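Local coordinates for salt-tolerant glutaminase (Micrococcus luteus, PDB 3AGD), which probably hydrolyses L-glutamine to L-glutamate and ammonium, as a salt-tolerant member of the serine-dependent beta-lactamase-like glutaminase family, at residues A[117-122]-A[187-191]; A[93-97]-A[166-170]; A[109-113]-A[236-241]. All blocks are in the same frame, centred on the assembly; numbering follows the deposited sequence.

Contact 1. Residues A[117-122]-A[187-191]; sequences ALAVHQ and IVAGY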
loop_
_atom_site.group_PDB
_atom_site.type_symbol
_atom_site.label_atom_id
_atom_site.label_comp_id
_atom_site.label_asym_id
_atom_site.label_seq_id
_atom_site.Cartn_x
_atom_site.Cartn_y
_atom_site.Cartn_z
ATOM N N ALA A 117 -14.540 18.422 7.033
ATOM C CA ALA A 117 -15.445 17.532 7.755
ATOM C C ALA A 117 -16.840 18.145 7.855
ATOM O O ALA A 117 -17.843 17.429 7.861
ATOM C CB ALA A 117 -14.889 17.238 9.151
ATOM N N LEU A 118 -16.895 19.473 7.931
ATOM C CA LEU A 118 -18.164 20.185 8.000
ATOM C C LEU A 118 -18.817 20.089 6.624
ATOM O O LEU A 118 -20.031 19.915 6.513
ATOM C CB LEU A 118 -17.935 21.656 8.379
ATOM C CG LEU A 118 -17.449 21.929 9.811
ATOM C CD1 LEU A 118 -16.913 23.348 9.916
ATOM C CD2 LEU A 118 -18.593 21.711 10.804
ATOM N N ALA A 119 -18.003 20.193 5.578
ATOM C CA ALA A 119 -18.504 20.104 4.210
ATOM C C ALA A 119 -19.063 18.708 3.958
ATOM O O ALA A 119 -20.067 18.551 3.266
ATOM C CB ALA A 119 -17.386 20.410 3.211
ATOM N N VAL A 120 -18.404 17.699 4.523
ATOM C CA VAL A 120 -18.834 16.309 4.381
ATOM C C VAL A 120 -20.184 16.062 5.066
ATOM O O VAL A 120 -21.066 15.421 4.501
ATOM C CB VAL A 120 -17.789 15.339 4.985
ATOM C CG1 VAL A 120 -18.415 13.966 5.227
ATOM C CG2 VAL A 120 -16.591 15.212 4.042
ATOM N N HIS A 121 -20.345 16.573 6.282
ATOM C CA HIS A 121 -21.593 16.379 7.009
ATOM C C HIS A 121 -22.768 16.999 6.251
ATOM O O HIS A 121 -23.860 16.436 6.217
ATOM C CB HIS A 121 -21.486 16.978 8.413
ATOM C CG HIS A 121 -22.516 16.458 9.365
ATOM N ND1 HIS A 121 -23.840 16.842 9.317
ATOM C CD2 HIS A 121 -22.428 15.538 10.355
ATOM C CE1 HIS A 121 -24.522 16.180 10.236
ATOM N NE2 HIS A 121 -23.688 15.383 10.878
ATOM N N GLN A 122 -22.520 18.150 5.632
ATOM C CA GLN A 122 -23.519 18.875 4.852
ATOM C C GLN A 122 -23.973 18.094 3.615
ATOM O O GLN A 122 -25.056 18.338 3.089
ATOM C CB GLN A 122 -22.946 20.244 4.426
ATOM C CG GLN A 122 -23.704 20.956 3.289
ATOM C CD GLN A 122 -24.933 21.722 3.757
ATOM O OE1 GLN A 122 -24.838 22.874 4.186
ATOM N NE2 GLN A 122 -26.091 21.080 3.684
ATOM N N ILE A 187 -24.901 22.994 10.738
ATOM C CA ILE A 187 -23.840 22.106 10.289
ATOM C C ILE A 187 -22.863 21.809 11.418
ATOM O O ILE A 187 -22.395 20.685 11.558
ATOM C CB ILE A 187 -23.100 22.706 9.079
ATOM C CG1 ILE A 187 -24.082 22.851 7.912
ATOM C CG2 ILE A 187 -21.941 21.814 8.675
ATOM C CD1 ILE A 187 -24.772 21.535 7.524
ATOM N N VAL A 188 -22.565 22.808 12.237
ATOM C CA VAL A 188 -21.657 22.592 13.354
ATOM C C VAL A 188 -22.292 21.646 14.372
ATOM O O VAL A 188 -21.613 20.778 14.921
ATOM C CB VAL A 188 -21.292 23.923 14.043
ATOM C CG1 VAL A 188 -20.634 23.663 15.390
ATOM C CG2 VAL A 188 -20.352 24.724 13.143
ATOM N N ALA A 189 -23.593 21.802 14.612
ATOM C CA ALA A 189 -24.290 20.948 15.571
ATOM C C ALA A 189 -24.232 19.484 15.139
ATOM O O ALA A 189 -24.018 18.595 15.962
ATOM C CB ALA A 189 -25.751 21.399 15.724
ATOM N N GLY A 190 -24.423 19.235 13.847
ATOM C CA GLY A 190 -24.374 17.874 13.346
ATOM C C GLY A 190 -22.977 17.287 13.445
ATOM O O GLY A 190 -22.799 16.123 13.800
ATOM N N TYR A 191 -21.975 18.095 13.130
ATOM C CA TYR A 191 -20.591 17.643 13.196
ATOM C C TYR A 191 -20.183 17.373 14.646
ATOM O O TYR A 191 -19.483 16.401 14.935
ATOM C CB TYR A 191 -19.672 18.696 12.577
ATOM C CG TYR A 191 -18.202 18.457 12.840
ATOM C CD1 TYR A 191 -17.530 17.396 12.240
ATOM C CD2 TYR A 191 -17.491 19.277 13.714
ATOM C CE1 TYR A 191 -16.185 17.155 12.507
ATOM C CE2 TYR A 191 -16.149 19.046 13.989
ATOM C CZ TYR A 191 -15.504 17.982 13.387
ATOM O OH TYR A 191 -14.188 17.726 13.691
#

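Contact 2. Residues A[93-97]-A[166-170]; sequences GEAFN and RNLSL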
loop_
_atom_site.group_PDB
_atom_site.type_symbol
_atom_site.label_atom_id
_atom_site.label_comp_id
_atom_site.label_asym_id
_atom_site.label_seq_id
_atom_site.Cartn_x
_atom_site.Cartn_y
_atom_site.Cartn_z
ATOM N N GLY A 93 -2.897 20.602 7.140
ATOM C CA GLY A 93 -3.027 20.542 8.586
ATOM C C GLY A 93 -4.311 21.268 8.957
ATOM O O GLY A 93 -4.990 21.797 8.077
ATOM N N GLU A 94 -4.639 21.318 10.245
ATOM C CA GLU A 94 -5.873 21.961 10.697
ATOM C C GLU A 94 -5.900 23.487 10.558
ATOM O O GLU A 94 -6.972 24.075 10.410
ATOM C CB GLU A 94 -6.160 21.545 12.145
ATOM C CG GLU A 94 -7.496 22.023 12.710
ATOM C CD GLU A 94 -8.677 21.704 11.807
ATOM O OE1 GLU A 94 -8.761 20.566 11.298
ATOM O OE2 GLU A 94 -9.531 22.591 11.616
ATOM N N ALA A 95 -4.733 24.127 10.591
ATOM C CA ALA A 95 -4.651 25.585 10.460
ATOM C C ALA A 95 -5.430 26.030 9.223
ATOM O O ALA A 95 -5.189 25.528 8.122
ATOM C CB ALA A 95 -3.189 26.022 10.344
ATOM N N PHE A 96 -6.356 26.971 9.399
ATOM C CA PHE A 96 -7.170 27.432 8.280
ATOM C C PHE A 96 -6.679 28.695 7.590
ATOM O O PHE A 96 -6.406 29.705 8.234
ATOM C CB PHE A 96 -8.618 27.667 8.718
ATOM C CG PHE A 96 -9.533 28.051 7.582
ATOM C CD1 PHE A 96 -9.899 27.114 6.620
ATOM C CD2 PHE A 96 -9.994 29.357 7.452
ATOM C CE1 PHE A 96 -10.711 27.472 5.539
ATOM C CE2 PHE A 96 -10.808 29.730 6.376
ATOM C CZ PHE A 96 -11.165 28.785 5.416
ATOM N N ASN A 97 -6.586 28.626 6.267
ATOM C CA ASN A 97 -6.175 29.763 5.459
ATOM C C ASN A 97 -7.277 29.958 4.423
ATOM O O ASN A 97 -7.576 29.044 3.652
ATOM C CB ASN A 97 -4.849 29.484 4.753
ATOM C CG ASN A 97 -4.301 30.712 4.046
ATOM O OD1 ASN A 97 -5.034 31.422 3.358
ATOM N ND2 ASN A 97 -3.008 30.965 4.209
ATOM N N ARG A 166 -14.695 28.447 16.968
ATOM C CA ARG A 166 -13.793 28.176 15.854
ATOM C C ARG A 166 -14.489 27.408 14.736
ATOM O O ARG A 166 -14.377 27.779 13.566
ATOM C CB ARG A 166 -12.537 27.415 16.308
ATOM C CG ARG A 166 -11.598 27.089 15.136
ATOM C CD ARG A 166 -10.186 26.703 15.562
ATOM N NE ARG A 166 -9.333 26.451 14.399
ATOM C CZ ARG A 166 -9.423 25.381 13.608
ATOM N NH1 ARG A 166 -10.324 24.435 13.850
ATOM N NH2 ARG A 166 -8.624 25.264 12.552
ATOM N N ASN A 167 -15.211 26.344 15.076
ATOM C CA ASN A 167 -15.900 25.581 14.034
ATOM C C ASN A 167 -17.025 26.390 13.392
ATOM O O ASN A 167 -17.318 26.225 12.201
ATOM C CB ASN A 167 -16.442 24.256 14.585
ATOM C CG ASN A 167 -15.362 23.195 14.695
ATOM O OD1 ASN A 167 -14.482 23.105 13.838
ATOM N ND2 ASN A 167 -15.430 22.382 15.738
ATOM N N LEU A 168 -17.659 27.255 14.182
ATOM C CA LEU A 168 -18.722 28.120 13.674
ATOM C C LEU A 168 -18.073 29.103 12.693
ATOM O O LEU A 168 -18.662 29.477 11.681
ATOM C CB LEU A 168 -19.385 28.877 14.828
ATOM C CG LEU A 168 -20.360 28.068 15.693
ATOM C CD1 LEU A 168 -20.642 28.787 17.023
ATOM C CD2 LEU A 168 -21.638 27.851 14.910
ATOM N N SER A 169 -16.846 29.510 12.995
ATOM C CA SER A 169 -16.115 30.418 12.120
ATOM C C SER A 169 -15.878 29.733 10.779
ATOM O O SER A 169 -16.127 30.311 9.721
ATOM C CB SER A 169 -14.770 30.787 12.735
ATOM O OG SER A 169 -13.965 31.451 11.781
ATOM N N LEU A 170 -15.395 28.496 10.827
ATOM C CA LEU A 170 -15.140 27.742 9.607
ATOM C C LEU A 170 -16.443 27.569 8.828
ATOM O O LEU A 170 -16.487 27.784 7.616
ATOM C CB LEU A 170 -14.538 26.377 9.943
ATOM C CG LEU A 170 -13.193 26.392 10.693
ATOM C CD1 LEU A 170 -12.744 24.961 10.975
ATOM C CD2 LEU A 170 -12.136 27.127 9.861
#

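Contact 3. Residues A[109-113]-A[236-241]; sequences DNAMI and VMTSSG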
loop_
_atom_site.group_PDB
_atom_site.type_symbol
_atom_site.label_atom_id
_atom_site.label_comp_id
_atom_site.label_asym_id
_atom_site.label_seq_id
_atom_site.Cartn_x
_atom_site.Cartn_y
_atom_site.Cartn_z
ATOM N N ASP A 109 -9.525 21.972 1.858
ATOM C CA ASP A 109 -8.511 21.031 1.387
ATOM C C ASP A 109 -8.823 19.532 1.407
ATOM O O ASP A 109 -8.536 18.836 0.429
ATOM C CB ASP A 109 -7.185 21.292 2.103
ATOM C CG ASP A 109 -6.481 22.539 1.579
ATOM O OD1 ASP A 109 -6.847 23.005 0.479
ATOM O OD2 ASP A 109 -5.560 23.042 2.256
ATOM N N ASN A 110 -9.380 19.017 2.496
ATOM C CA ASN A 110 -9.697 17.589 2.539
ATOM C C ASN A 110 -10.666 17.234 3.662
ATOM O O ASN A 110 -10.961 18.061 4.521
ATOM C CB ASN A 110 -8.419 16.751 2.671
ATOM C CG ASN A 110 -7.658 17.050 3.942
ATOM O OD1 ASN A 110 -6.651 17.757 3.928
ATOM N ND2 ASN A 110 -8.144 16.522 5.057
ATOM N N ALA A 111 -11.146 15.993 3.647
ATOM C CA ALA A 111 -12.117 15.503 4.623
ATOM C C ALA A 111 -11.612 15.273 6.046
ATOM O O ALA A 111 -12.422 15.101 6.959
ATOM C CB ALA A 111 -12.770 14.210 4.096
ATOM N N MET A 112 -10.295 15.267 6.234
ATOM C CA MET A 112 -9.696 15.037 7.551
ATOM C C MET A 112 -9.638 16.276 8.443
ATOM O O MET A 112 -9.576 16.161 9.668
ATOM C CB MET A 112 -8.286 14.460 7.394
ATOM C CG MET A 112 -8.246 13.092 6.723
ATOM S SD MET A 112 -9.219 11.841 7.605
ATOM C CE MET A 112 -10.682 11.747 6.593
ATOM N N ILE A 113 -9.648 17.456 7.834
ATOM C CA ILE A 113 -9.615 18.698 8.594
ATOM C C ILE A 113 -11.055 19.130 8.859
ATOM O O ILE A 113 -11.963 18.808 8.086
ATOM C CB ILE A 113 -8.884 19.826 7.826
ATOM C CG1 ILE A 113 -9.623 20.140 6.523
ATOM C CG2 ILE A 113 -7.451 19.404 7.524
ATOM C CD1 ILE A 113 -9.049 21.317 5.754
ATOM N N VAL A 236 -7.062 9.297 1.709
ATOM C CA VAL A 236 -7.167 10.594 2.377
ATOM C C VAL A 236 -6.634 10.546 3.813
ATOM O O VAL A 236 -6.050 11.520 4.299
ATOM C CB VAL A 236 -8.631 11.080 2.355
ATOM C CG1 VAL A 236 -8.794 12.341 3.192
ATOM C CG2 VAL A 236 -9.043 11.347 0.916
ATOM N N MET A 237 -6.831 9.415 4.487
ATOM C CA MET A 237 -6.332 9.234 5.849
ATOM C C MET A 237 -4.803 9.243 5.796
ATOM O O MET A 237 -4.132 9.861 6.622
ATOM C CB MET A 237 -6.805 7.889 6.425
ATOM C CG MET A 237 -8.235 7.862 6.940
ATOM S SD MET A 237 -8.745 6.174 7.401
ATOM C CE MET A 237 -7.758 5.905 8.874
ATOM N N THR A 238 -4.262 8.544 4.809
ATOM C CA THR A 238 -2.823 8.449 4.635
ATOM C C THR A 238 -2.195 9.828 4.455
ATOM O O THR A 238 -1.266 10.194 5.174
ATOM C CB THR A 238 -2.485 7.571 3.407
ATOM O OG1 THR A 238 -3.055 6.269 3.584
ATOM C CG2 THR A 238 -0.975 7.434 3.237
ATOM N N SER A 239 -2.719 10.600 3.509
ATOM C CA SER A 239 -2.188 11.930 3.219
ATOM C C SER A 239 -2.330 12.992 4.308
ATOM O O SER A 239 -1.419 13.798 4.503
ATOM C CB SER A 239 -2.814 12.469 1.928
ATOM O OG SER A 239 -2.482 11.645 0.826
ATOM N N SER A 240 -3.456 13.002 5.018
ATOM C CA SER A 240 -3.674 14.028 6.040
ATOM C C SER A 240 -4.044 13.574 7.445
ATOM O O SER A 240 -4.037 14.383 8.377
ATOM C CB SER A 240 -4.737 15.007 5.551
ATOM O OG SER A 240 -4.362 15.538 4.296
ATOM N N GLY A 241 -4.365 12.297 7.607
ATOM C CA GLY A 241 -4.736 11.812 8.927
ATOM C C GLY A 241 -3.791 12.157 10.071
ATOM O O GLY A 241 -4.239 12.509 11.166
#

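Contact 1. Residues A[117-122]-A[187-191]
L118 pushes its CD2 methyl between the side chains of helix 184-195, 3.7 Å from Y191 CB, 4.0 Å from I187 CG2 and 4.2 Å from V188 CG2. I187, V188 and Y191 follow at i, i+1 and i+4, so they lie on neighbouring positions of one helix face and all three meet the same methyl. I187 returns the packing: its CG2 rests 3.5 Å from L118 O, and its CD1 lies 3.6 Å from Q122 OE1, whose amide is hydrogen-bonded to Q181 and D182 outside the contact. The two segments cross nearly at right angles, their axes at 96° and 9.2 Å apart at closest approach, and bury 422 Å² between them. G190 makes room for H121. The imidazole has G190 C and Y191 N over one face, and a beta carbon at G190 would clash with H121 CE1. H121 NE2 is 3.1 Å from G190 O, but the angle is too poor for a hydrogen bond; H121 ND1 is buried without a partner. A117, a small residue, lets the Y191 ring lie close, with A117 CB 3.6 Å from Y191 CE1. Y191 binds L-glutamate, so the crossing lies next to the ligand site. Its side chain also touches K67, consistent with an SxxK-type site, in which a second hydroxyl, here that of a tyrosine as in class C beta-lactamases, stands by the lysine. Around the crossing, helix 67-78 packs on A117, V120 and Y191, helix 165-176 on L118, V188 and Y191, and helix 131-146 on H121 and Q122.

Contact 2. Residues A[93-97]-A[166-170]
Charge pairing dominates the polar side: E94 OE2 accepts hydrogen bonds from both R166 NH1 and R166 NH2, each 3.0 Å long, forming a salt bridge in which one carboxylate oxygen is forked between the two guanidinium nitrogens. R166 reaches it with chi1 to chi3 all t, an extended arm from the exposed start of helix 165-176. R166 NH2 also lies 3.0 Å from E94 O, near the guanidinium plane. The other carboxylate oxygen, E94 OE1, is hydrogen-bonded to N114 N at the start of helix 114-123, so E94 links the loop between helices 80-84 and 114-123 to two helices of the helical part of the glutaminase domain. This is the border of the substrate pocket: N114 and N167 both bind L-glutamate, and N167 OD1 accepts a hydrogen bond from N114 ND2. The apolar half is a CH-pi contact. L170 CD2 sits over the face of the F96 ring, 4.0 Å from its centroid and 28° off the normal, with its nearest ring atom, F96 CG, at 3.6 Å. Beyond F96, L170 packs against N114 and L118, while the phenyl group meets L101 of the same loop.

Contact 3. Residues A[109-113]-A[236-241]
V236, in the last turns of helix 227-240, points at the loop and receives M112, whose CG lies 3.7 Å from V236 CG1 and 3.6 Å from V236 O; A111 CB sits farther off, 4.5 Å from V236 CG1. M237 directs its CA-to-CB bond away, yet its CG still comes within 4.2 Å of M112 SD. T238 and S239 face the second subunit instead, packing on M307 and L250 of that chain. S240 turns back toward the loop: its CB is 4.0 Å from M112 CB, and its OG is hydrogen-bonded to S92 N. G241 N lies 4.1 Å from M112 CG. The contact centres on M112, an unbranched side chain that touches V236, M237, S240 and G241. M112 O is hydrogen-bonded to K67 NZ, so largely apolar packing lies beside the lysine of the probable SxxK motif.

From the N terminus, the chain first passes 93-97 and 109-113, both in the loop leading to helix 114-123, then 117-122 on that helix. Contact 2 closes its loop at helix 165-176, contact 1 at helix 184-195 and contact 3 last, at helix 227-240. Contact 1 is nested within the loop closed by contact 3, whereas contact 2 crosses both. The three touch: L118 CD1 lies 3.7 Å from N167 O, A117 CB 3.9 Å from A111 O, and E94 OE1 3.4 Å from I113 CA. Together they tie the loop before helix 114-123, and that helix itself, to three later helices around the L-glutamate site.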